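Putative cell filamentation protein (Bartonella quintana, PDB 4N67) probably acts as a Fic-domain AMPylase that transfers AMP from ATP to target proteins, as a Bartonella effector translocated into host cells. Local coordinates at residues 41-45 against 68-72; 105-109 against 150-154; 177-183 against 207-213. The protein carries 2 engineered substitutions. Where two conformers were deposited one is given. Numbering follows the deposited sequence.

Interaction 1: 41-45 against 68-72. Engineered in segment 68-72: Lys72 (natural residue Asn).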
loop_
_atom_site.group_PDB
_atom_site.type_symbol
_atom_site.label_atom_id
_atom_site.label_comp_id
_atom_site.label_asym_id
_atom_site.label_seq_id
_atom_site.Cartn_x
_atom_site.Cartn_y
_atom_site.Cartn_z
ATOM N N THR A 41 3.914 4.747 -12.174
ATOM C CA THR A 41 4.036 4.573 -10.709
ATOM C C THR A 41 5.479 4.219 -10.311
ATOM O O THR A 41 5.947 4.622 -9.240
ATOM C CB THR A 41 3.089 3.492 -10.140
ATOM O OG1 THR A 41 3.342 2.226 -10.789
ATOM C CG2 THR A 41 1.674 3.848 -10.404
ATOM N N ALA A 42 6.206 3.485 -11.157
ATOM C CA ALA A 42 7.610 3.203 -10.881
ATOM C C ALA A 42 8.412 4.489 -10.862
ATOM O O ALA A 42 9.261 4.727 -9.970
ATOM C CB ALA A 42 8.176 2.219 -11.899
ATOM N N ARG A 43 8.178 5.355 -11.848
ATOM C CA ARG A 43 8.870 6.624 -11.924
ATOM C C ARG A 43 8.522 7.547 -10.767
ATOM O O ARG A 43 9.389 8.202 -10.180
ATOM C CB ARG A 43 8.566 7.259 -13.299
ATOM C CG ARG A 43 9.333 8.533 -13.591
ATOM C CD ARG A 43 9.076 8.988 -15.027
ATOM N NE ARG A 43 7.695 9.387 -15.142
ATOM C CZ ARG A 43 7.215 10.564 -14.773
ATOM N NH1 ARG A 43 8.003 11.515 -14.305
ATOM N NH2 ARG A 43 5.914 10.802 -14.923
ATOM N N GLU A 44 7.233 7.602 -10.405
ATOM C CA GLU A 44 6.824 8.409 -9.272
ATOM C C GLU A 44 7.451 7.893 -7.994
ATOM O O GLU A 44 7.793 8.692 -7.130
ATOM C CB GLU A 44 5.318 8.396 -9.110
ATOM C CG GLU A 44 4.539 9.022 -10.264
ATOM C CD GLU A 44 4.672 10.509 -10.380
ATOM O OE1 GLU A 44 5.352 11.209 -9.588
ATOM O OE2 GLU A 44 4.050 11.011 -11.346
ATOM N N ALA A 45 7.624 6.579 -7.887
ATOM C CA ALA A 45 8.294 6.030 -6.692
ATOM C C ALA A 45 9.767 6.448 -6.617
ATOM O O ALA A 45 10.267 6.830 -5.551
ATOM C CB ALA A 45 8.128 4.532 -6.646
ATOM N N CYS A 68 0.592 10.673 -4.646
ATOM C CA CYS A 68 1.811 10.947 -5.415
ATOM C C CYS A 68 1.990 9.892 -6.497
ATOM O O CYS A 68 2.280 10.212 -7.656
ATOM C CB CYS A 68 3.020 11.013 -4.490
ATOM S SG CYS A 68 3.040 12.453 -3.397
ATOM N N LEU A 69 1.798 8.635 -6.134
ATOM C CA LEU A 69 2.021 7.557 -7.108
ATOM C C LEU A 69 0.974 7.537 -8.216
ATOM O O LEU A 69 1.310 7.201 -9.354
ATOM C CB LEU A 69 2.076 6.163 -6.427
ATOM C CG LEU A 69 3.190 5.969 -5.404
ATOM C CD1 LEU A 69 3.115 4.578 -4.793
ATOM C CD2 LEU A 69 4.583 6.234 -5.961
ATOM N N PHE A 70 -0.270 7.907 -7.917
ATOM C CA PHE A 70 -1.368 7.656 -8.820
ATOM C C PHE A 70 -2.106 8.866 -9.359
ATOM O O PHE A 70 -2.980 8.697 -10.218
ATOM C CB PHE A 70 -2.384 6.690 -8.203
ATOM C CG PHE A 70 -1.873 5.299 -8.069
ATOM C CD1 PHE A 70 -1.953 4.445 -9.140
ATOM C CD2 PHE A 70 -1.280 4.852 -6.892
ATOM C CE1 PHE A 70 -1.462 3.148 -9.051
ATOM C CE2 PHE A 70 -0.777 3.563 -6.814
ATOM C CZ PHE A 70 -0.848 2.728 -7.901
ATOM N N HIS A 71 -1.800 10.072 -8.918
ATOM C CA HIS A 71 -2.626 11.202 -9.333
ATOM C C HIS A 71 -2.605 11.512 -10.820
ATOM O O HIS A 71 -3.563 12.074 -11.320
ATOM C CB HIS A 71 -2.391 12.466 -8.529
ATOM C CG HIS A 71 -1.200 13.222 -8.936
ATOM N ND1 HIS A 71 0.083 12.925 -8.527
ATOM C CD2 HIS A 71 -1.105 14.341 -9.698
ATOM C CE1 HIS A 71 0.919 13.810 -9.042
ATOM N NE2 HIS A 71 0.220 14.678 -9.745
ATOM N N LYS A 72 -1.539 11.148 -11.526
ATOM C CA LYS A 72 -1.542 11.364 -12.978
ATOM C C LYS A 72 -2.333 10.281 -13.710
ATOM O O LYS A 72 -2.640 10.440 -14.886
ATOM C CB LYS A 72 -0.119 11.468 -13.526
ATOM C CG LYS A 72 0.573 12.679 -12.923
ATOM C CD LYS A 72 2.000 12.867 -13.358
ATOM C CE LYS A 72 2.747 13.761 -12.362
ATOM N NZ LYS A 72 4.222 13.542 -12.296
HETATM O O HOH W 1 1.061 10.359 -10.400
HETATM O O HOH W 2 3.735 12.822 -7.988
#

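Interaction 2: 105-109 against 150-154. With ADP (adenosine-5'-diphosphate), chain B.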
loop_
_atom_site.group_PDB
_atom_site.type_symbol
_atom_site.label_atom_id
_atom_site.label_comp_id
_atom_site.label_asym_id
_atom_site.label_seq_id
_atom_site.Cartn_x
_atom_site.Cartn_y
_atom_site.Cartn_z
ATOM N N VAL A 105 -11.214 -15.128 2.510
ATOM C CA VAL A 105 -11.061 -14.057 3.500
ATOM C C VAL A 105 -10.991 -12.712 2.773
ATOM O O VAL A 105 -10.139 -12.501 1.925
ATOM C CB VAL A 105 -9.825 -14.270 4.385
ATOM C CG1 VAL A 105 -9.719 -13.165 5.411
ATOM C CG2 VAL A 105 -9.913 -15.612 5.098
ATOM N N PRO A 106 -11.945 -11.811 3.071
ATOM C CA PRO A 106 -11.965 -10.524 2.419
ATOM C C PRO A 106 -11.051 -9.498 3.103
ATOM O O PRO A 106 -10.562 -9.716 4.219
ATOM C CB PRO A 106 -13.425 -10.097 2.572
ATOM C CG PRO A 106 -13.812 -10.646 3.899
ATOM C CD PRO A 106 -13.107 -11.978 3.975
ATOM N N PHE A 107 -10.851 -8.390 2.410
ATOM C CA PHE A 107 -10.220 -7.206 3.005
ATOM C C PHE A 107 -11.210 -6.510 3.937
ATOM O O PHE A 107 -12.389 -6.875 4.018
ATOM C CB PHE A 107 -9.776 -6.249 1.887
ATOM C CG PHE A 107 -8.732 -6.835 0.960
ATOM C CD1 PHE A 107 -7.481 -7.182 1.438
ATOM C CD2 PHE A 107 -8.996 -7.017 -0.385
ATOM C CE1 PHE A 107 -6.515 -7.714 0.605
ATOM C CE2 PHE A 107 -8.023 -7.534 -1.223
ATOM C CZ PHE A 107 -6.787 -7.880 -0.734
ATOM N N ALA A 108 -10.728 -5.481 4.620
ATOM C CA ALA A 108 -11.572 -4.629 5.469
ATOM C C ALA A 108 -12.769 -4.132 4.678
ATOM O O ALA A 108 -12.659 -3.768 3.506
ATOM C CB ALA A 108 -10.745 -3.449 5.990
ATOM N N VAL A 109 -13.930 -4.148 5.339
ATOM C CA VAL A 109 -15.167 -3.694 4.739
ATOM C C VAL A 109 -15.603 -2.351 5.307
ATOM O O VAL A 109 -15.677 -2.208 6.520
ATOM C CB VAL A 109 -16.271 -4.721 5.006
ATOM C CG1 VAL A 109 -17.558 -4.296 4.367
ATOM C CG2 VAL A 109 -15.838 -6.082 4.505
ATOM N N ASP A 150 -2.097 -4.713 4.565
ATOM C CA ASP A 150 -2.641 -5.638 3.556
ATOM C C ASP A 150 -4.116 -5.853 3.793
ATOM O O ASP A 150 -4.897 -5.811 2.841
ATOM C CB ASP A 150 -1.968 -7.028 3.595
ATOM C CG ASP A 150 -0.864 -7.212 2.584
ATOM O OD1 ASP A 150 -0.771 -6.456 1.612
ATOM O OD2 ASP A 150 -0.148 -8.244 2.714
ATOM N N HIS A 151 -4.496 -6.107 5.042
ATOM C CA HIS A 151 -5.882 -6.374 5.347
ATOM C C HIS A 151 -6.733 -5.135 5.139
ATOM O O HIS A 151 -7.845 -5.234 4.631
ATOM C CB HIS A 151 -6.074 -6.905 6.765
ATOM C CG HIS A 151 -7.495 -7.250 7.054
ATOM N ND1 HIS A 151 -8.366 -6.366 7.644
ATOM C CD2 HIS A 151 -8.219 -8.362 6.775
ATOM C CE1 HIS A 151 -9.568 -6.911 7.709
ATOM N NE2 HIS A 151 -9.504 -8.127 7.201
ATOM N N ALA A 152 -6.233 -3.979 5.540
ATOM C CA ALA A 152 -7.023 -2.747 5.379
ATOM C C ALA A 152 -7.314 -2.433 3.898
ATOM O O ALA A 152 -8.415 -1.993 3.553
ATOM C CB ALA A 152 -6.333 -1.571 6.041
ATOM N N HIS A 153 -6.317 -2.655 3.036
ATOM C CA HIS A 153 -6.467 -2.528 1.593
ATOM C C HIS A 153 -7.267 -1.281 1.226
ATOM O O HIS A 153 -8.345 -1.382 0.641
ATOM C CB HIS A 153 -7.140 -3.790 1.042
ATOM C CG HIS A 153 -7.067 -3.941 -0.439
ATOM N ND1 HIS A 153 -5.976 -4.498 -1.064
ATOM C CD2 HIS A 153 -7.977 -3.708 -1.414
ATOM C CE1 HIS A 153 -6.202 -4.573 -2.365
ATOM N NE2 HIS A 153 -7.409 -4.100 -2.604
ATOM N N PRO A 154 -6.783 -0.093 1.621
ATOM C CA PRO A 154 -7.678 1.062 1.649
ATOM C C PRO A 154 -8.144 1.634 0.338
ATOM O O PRO A 154 -9.095 2.400 0.347
ATOM C CB PRO A 154 -6.878 2.124 2.424
ATOM C CG PRO A 154 -5.831 1.347 3.135
ATOM C CD PRO A 154 -5.490 0.213 2.249
HETATM P PB ADP B . -4.107 -3.713 -5.996
HETATM O O1B ADP B . -5.428 -4.390 -6.396
HETATM O O2B ADP B . -4.294 -2.920 -4.749
HETATM O O3B ADP B . -3.461 -2.890 -7.113
HETATM P PA ADP B . -1.800 -5.393 -5.288
HETATM O O1A ADP B . -1.115 -6.378 -6.248
HETATM O O2A ADP B . -1.137 -4.045 -5.124
HETATM O O3A ADP B . -3.332 -5.109 -5.802
HETATM O "O5'" ADP B . -2.005 -6.150 -3.907
HETATM C "C5'" ADP B . -2.246 -5.442 -2.686
HETATM C "C4'" ADP B . -1.654 -6.261 -1.544
HETATM O "O4'" ADP B . -2.469 -7.431 -1.322
HETATM C "C3'" ADP B . -0.229 -6.730 -1.818
HETATM O "O3'" ADP B . 0.600 -6.533 -0.654
HETATM C "C2'" ADP B . -0.400 -8.206 -2.122
HETATM O "O2'" ADP B . 0.745 -9.015 -1.820
HETATM C "C1'" ADP B . -1.576 -8.562 -1.260
HETATM N N9 ADP B . -2.319 -9.768 -1.680
HETATM C C8 ADP B . -2.365 -10.362 -2.888
HETATM N N7 ADP B . -3.204 -11.423 -2.806
HETATM C C5 ADP B . -3.693 -11.509 -1.564
HETATM C C6 ADP B . -4.606 -12.385 -0.817
HETATM N N6 ADP B . -5.184 -13.426 -1.490
HETATM N N1 ADP B . -4.870 -12.136 0.476
HETATM C C2 ADP B . -4.281 -11.077 1.099
HETATM N N3 ADP B . -3.425 -10.245 0.465
HETATM C C4 ADP B . -3.106 -10.396 -0.820
HETATM O O HOH W 3 -11.259 -10.229 6.838
#

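Interaction 3: 177-183 against 207-213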
loop_
_atom_site.group_PDB
_atom_site.type_symbol
_atom_site.label_atom_id
_atom_site.label_comp_id
_atom_site.label_asym_id
_atom_site.label_seq_id
_atom_site.Cartn_x
_atom_site.Cartn_y
_atom_site.Cartn_z
ATOM N N LYS A 177 17.142 0.117 5.796
ATOM C CA LYS A 177 16.835 0.148 4.386
ATOM C C LYS A 177 16.006 -1.089 4.078
ATOM O O LYS A 177 16.464 -2.188 4.297
ATOM C CB LYS A 177 18.102 0.132 3.515
ATOM C CG LYS A 177 17.738 0.119 2.042
ATOM C CD LYS A 177 18.884 0.380 1.094
ATOM C CE LYS A 177 18.377 0.348 -0.339
ATOM N NZ LYS A 177 17.236 1.260 -0.584
ATOM N N ILE A 178 14.792 -0.901 3.556
ATOM C CA ILE A 178 13.918 -2.016 3.144
ATOM C C ILE A 178 13.872 -1.965 1.627
ATOM O O ILE A 178 13.460 -0.950 1.063
ATOM C CB ILE A 178 12.498 -1.881 3.727
ATOM C CG1 ILE A 178 12.543 -1.880 5.259
ATOM C CG2 ILE A 178 11.586 -2.987 3.190
ATOM C CD1 ILE A 178 11.183 -1.675 5.920
ATOM N N ASP A 179 14.308 -3.048 0.976
ATOM C CA ASP A 179 14.480 -3.067 -0.500
ATOM C C ASP A 179 13.668 -4.191 -1.127
ATOM O O ASP A 179 14.104 -5.350 -1.190
ATOM C CB ASP A 179 15.970 -3.165 -0.852
ATOM C CG ASP A 179 16.237 -3.018 -2.356
ATOM O OD1 ASP A 179 15.243 -2.986 -3.133
ATOM O OD2 ASP A 179 17.426 -2.941 -2.717
ATOM N N PHE A 180 12.483 -3.851 -1.623
ATOM C CA PHE A 180 11.568 -4.871 -2.128
ATOM C C PHE A 180 12.006 -5.440 -3.453
ATOM O O PHE A 180 11.517 -6.486 -3.840
ATOM C CB PHE A 180 10.153 -4.325 -2.265
ATOM C CG PHE A 180 9.475 -4.102 -0.946
ATOM C CD1 PHE A 180 8.811 -5.132 -0.334
ATOM C CD2 PHE A 180 9.457 -2.846 -0.354
ATOM C CE1 PHE A 180 8.145 -4.956 0.860
ATOM C CE2 PHE A 180 8.799 -2.652 0.857
ATOM C CZ PHE A 180 8.136 -3.700 1.466
ATOM N N SER A 181 12.935 -4.743 -4.100
ATOM C CA SER A 181 13.519 -5.214 -5.375
ATOM C C SER A 181 14.328 -6.490 -5.207
ATOM O O SER A 181 14.627 -7.176 -6.198
ATOM C CB SER A 181 14.367 -4.110 -6.022
ATOM O OG SER A 181 15.660 -3.989 -5.485
ATOM N N LEU A 182 14.698 -6.828 -3.973
ATOM C CA LEU A 182 15.442 -8.052 -3.685
ATOM C C LEU A 182 14.626 -9.335 -3.810
ATOM O O LEU A 182 15.193 -10.430 -3.794
ATOM C CB LEU A 182 16.063 -7.971 -2.285
ATOM C CG LEU A 182 17.151 -6.919 -2.171
ATOM C CD1 LEU A 182 17.500 -6.656 -0.711
ATOM C CD2 LEU A 182 18.384 -7.350 -2.941
ATOM N N ILE A 183 13.309 -9.213 -3.950
ATOM C CA ILE A 183 12.427 -10.369 -4.052
ATOM C C ILE A 183 11.462 -10.209 -5.215
ATOM O O ILE A 183 11.337 -9.132 -5.774
ATOM C CB ILE A 183 11.613 -10.575 -2.765
ATOM C CG1 ILE A 183 10.809 -9.306 -2.437
ATOM C CG2 ILE A 183 12.535 -10.984 -1.620
ATOM C CD1 ILE A 183 9.654 -9.559 -1.513
ATOM N N LEU A 207 10.406 -12.607 4.817
ATOM C CA LEU A 207 10.508 -11.678 3.713
ATOM C C LEU A 207 11.175 -10.373 4.188
ATOM O O LEU A 207 12.143 -9.914 3.594
ATOM C CB LEU A 207 9.105 -11.413 3.128
ATOM C CG LEU A 207 9.069 -10.524 1.882
ATOM C CD1 LEU A 207 7.813 -10.841 1.044
ATOM C CD2 LEU A 207 9.147 -9.048 2.217
ATOM N N PHE A 208 10.669 -9.811 5.272
ATOM C CA PHE A 208 11.231 -8.543 5.764
ATOM C C PHE A 208 12.655 -8.721 6.267
ATOM O O PHE A 208 13.484 -7.888 6.006
ATOM C CB PHE A 208 10.310 -7.838 6.776
ATOM C CG PHE A 208 9.244 -7.014 6.114
ATOM C CD1 PHE A 208 8.007 -7.562 5.757
ATOM C CD2 PHE A 208 9.505 -5.698 5.765
ATOM C CE1 PHE A 208 7.078 -6.802 5.081
ATOM C CE2 PHE A 208 8.571 -4.939 5.108
ATOM C CZ PHE A 208 7.370 -5.485 4.762
ATOM N N GLU A 209 12.950 -9.826 6.931
ATOM C CA GLU A 209 14.356 -10.104 7.251
ATOM C C GLU A 209 15.243 -10.093 6.010
ATOM O O GLU A 209 16.356 -9.527 6.021
ATOM C CB GLU A 209 14.516 -11.430 7.985
ATOM C CG GLU A 209 13.885 -11.464 9.361
ATOM C CD GLU A 209 14.100 -12.784 10.094
ATOM O OE1 GLU A 209 14.620 -13.758 9.487
ATOM O OE2 GLU A 209 13.759 -12.844 11.296
ATOM N N ASP A 210 14.773 -10.737 4.950
ATOM C CA ASP A 210 15.577 -10.933 3.757
ATOM C C ASP A 210 15.852 -9.681 2.952
ATOM O O ASP A 210 16.854 -9.629 2.243
ATOM C CB ASP A 210 14.954 -12.008 2.844
ATOM C CG ASP A 210 15.174 -13.420 3.366
ATOM O OD1 ASP A 210 16.024 -13.611 4.256
ATOM O OD2 ASP A 210 14.459 -14.318 2.888
ATOM N N ILE A 211 15.007 -8.664 3.085
ATOM C CA ILE A 211 15.148 -7.460 2.270
ATOM C C ILE A 211 15.561 -6.239 3.070
ATOM O O ILE A 211 15.590 -5.157 2.521
ATOM C CB ILE A 211 13.846 -7.139 1.507
ATOM C CG1 ILE A 211 12.708 -6.703 2.444
ATOM C CG2 ILE A 211 13.443 -8.339 0.658
ATOM C CD1 ILE A 211 11.435 -6.252 1.719
ATOM N N THR A 212 15.903 -6.412 4.345
ATOM C CA THR A 212 16.209 -5.271 5.219
ATOM C C THR A 212 17.651 -5.322 5.695
ATOM O O THR A 212 18.180 -6.394 6.018
ATOM C CB THR A 212 15.269 -5.260 6.447
ATOM O OG1 THR A 212 13.911 -5.234 6.005
ATOM C CG2 THR A 212 15.511 -4.037 7.321
ATOM N N HIS A 213 18.308 -4.166 5.727
ATOM C CA HIS A 213 19.580 -4.044 6.432
ATOM C C HIS A 213 19.652 -2.718 7.160
ATOM O O HIS A 213 18.990 -1.769 6.760
ATOM C CB HIS A 213 20.789 -4.236 5.482
ATOM C CG HIS A 213 20.947 -3.173 4.430
ATOM N ND1 HIS A 213 21.414 -1.901 4.689
ATOM C CD2 HIS A 213 20.739 -3.229 3.096
ATOM C CE1 HIS A 213 21.492 -1.227 3.557
ATOM N NE2 HIS A 213 21.078 -2.004 2.583
#

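Interaction 1: 41-45 against 68-72
Thr41 opens the contact with its terminal methyl, CG2, which sits 3.9 Å from the centroid of the Phe70 ring and 28° off the ring normal, a CH-pi contact over the face; CG2 also lies 3.5 Å from Leu69 O. Its hydroxyl turns back to its own helix, bonding to the Cys37 carbonyl. The nearest CA pair across the two segments is Thr41 and Leu69, 5.1 Å apart. Arg43 stays at the margin; its NH2 lies 4.2 Å from Lys72 NZ, two like charges brought close, and its salt bridge goes to Glu40. The helices meeting here, 30-48 and 59-70, belong to the mainly helical Fic fold, and the nearest atoms of the Phe70 side chain lie about 5 Å from the bound magnesium ion and about 6 Å from ADP. Glu44 carries the polar part. Its OE2 forms a salt bridge of 2.7 Å with NZ of Lys72, an engineered residue replacing Asn. Cys68 O and Lys72 N are 5.5 Å apart, and water 1 joins them, 3.0 Å from Cys68 O and 2.9 Å from Lys72 N, with only a weak 3.2 Å link to Glu44 OE2. Water 2 lies 2.8 Å from Glu44 OE1 and 3.0 Å from Cys68 O. Ala45 CB rests 4.0 Å from Leu69 CD2, whose methyl also approaches Glu44 CB at 3.9 Å.

Interaction 2: 105-109 against 150-154
The ADP pocket is built partly from this contact, in which the loop 105-109 packs against the C-terminal end of helix 135-152 and the residues that follow it. The backbone fixes the approach through one direct hydrogen bond, Ala108 N to His151 O, 2.9 Å long with an N-H...O angle of 168°; CA atoms of Phe107 and His151 are 5.0 Å apart, those of Ala108 and Ala152 4.9 Å. His153, the first residue to leave the helix, has positive phi (43°), and its CA-to-CB bond points toward the loop. Its ring stacks face-to-face on that of Phe107, with centroids 3.7 Å apart and planes only 5° from parallel, and its CB also lies over the Phe107 face, 3.7 Å from the centroid. His153 and Pro154 begin the HPF...GNGR signature of the Fic family, whose Gly158, Asn159 and Gly160 hydrogen-bond the nucleotide. The stack borders the ligand: His153 CE1 is 3.5 Å from ADP O2B, and Phe107 presents its edge to the adenine, CE1 4.0 Å from N3. Asp150 OD1 accepts a 2.6 Å hydrogen bond from the ribose O3', while its OD2 is held by Ser192. On the far flank from the nucleotide, water 3 spans Pro106 O and His151 NE2, 2.8 Å from each; His151 ND1 pairs with Glu116.

Interaction 3: 177-183 against 207-213
Leu207, on helix 202-211, begins the contact, its CD1 3.4 Å from Ile183 CD1. The Phe208 ring places CZ 3.8 Å from Phe180 CZ and CE2 4.1 Å from Ile178 CG2; the two aromatic planes stand at 87° with centroids 5.7 Å apart, and Met167 of helix 164-174 touches both side chains. Ile211 is the hub: its CD1 lies over the face of Phe180, 3.8 Å from the centroid, and 3.6 Å from Ile178 CG2, while its CG2 meets Ile183 CG2 at 3.6 Å. Its carbonyl O accepts from Asp179 N (2.9 Å), ahead of an Asx turn in which Asp179 OD1 receives Ser181 N (3.1 Å). At Thr212 the chain becomes a strand, forming a non-hydrogen-bonded antiparallel pair with Ile178; OG1 bonds back to Phe208 O (2.7 Å). His213 pairs with Lys177 through two bonds: Lys177 N to His213 O is 2.8 Å. The return bond, His213 N to Lys177 O, is 3.1 Å, and Lys177 CB sits over the His213 ring. Directional backbone bonds thus fix the register, while nonpolar contact closes the strand and the turn after it onto helix 202-211.

The three contacts follow one another along the chain without touching; their centres lie about 21 to 23 Å apart. Interaction 2 is the buried one, and the only one whose residues bond ADP, combining an aromatic stack with a single backbone hydrogen bond. Interactions 1 and 2 fall on opposite sides of the chain's centre, and interaction 1, partly buried, joins helices through a charged, hydrated side and an apolar side that leads toward the magnesium. Interaction 3, the most peripheral at about 16 Å from that centre, relies on sheet pairing and mixed aliphatic and aromatic packing. Helix 135-152 relates two of them: its end belongs to interaction 2, while Phe138 and Ala142 earlier along it pack on interaction 3.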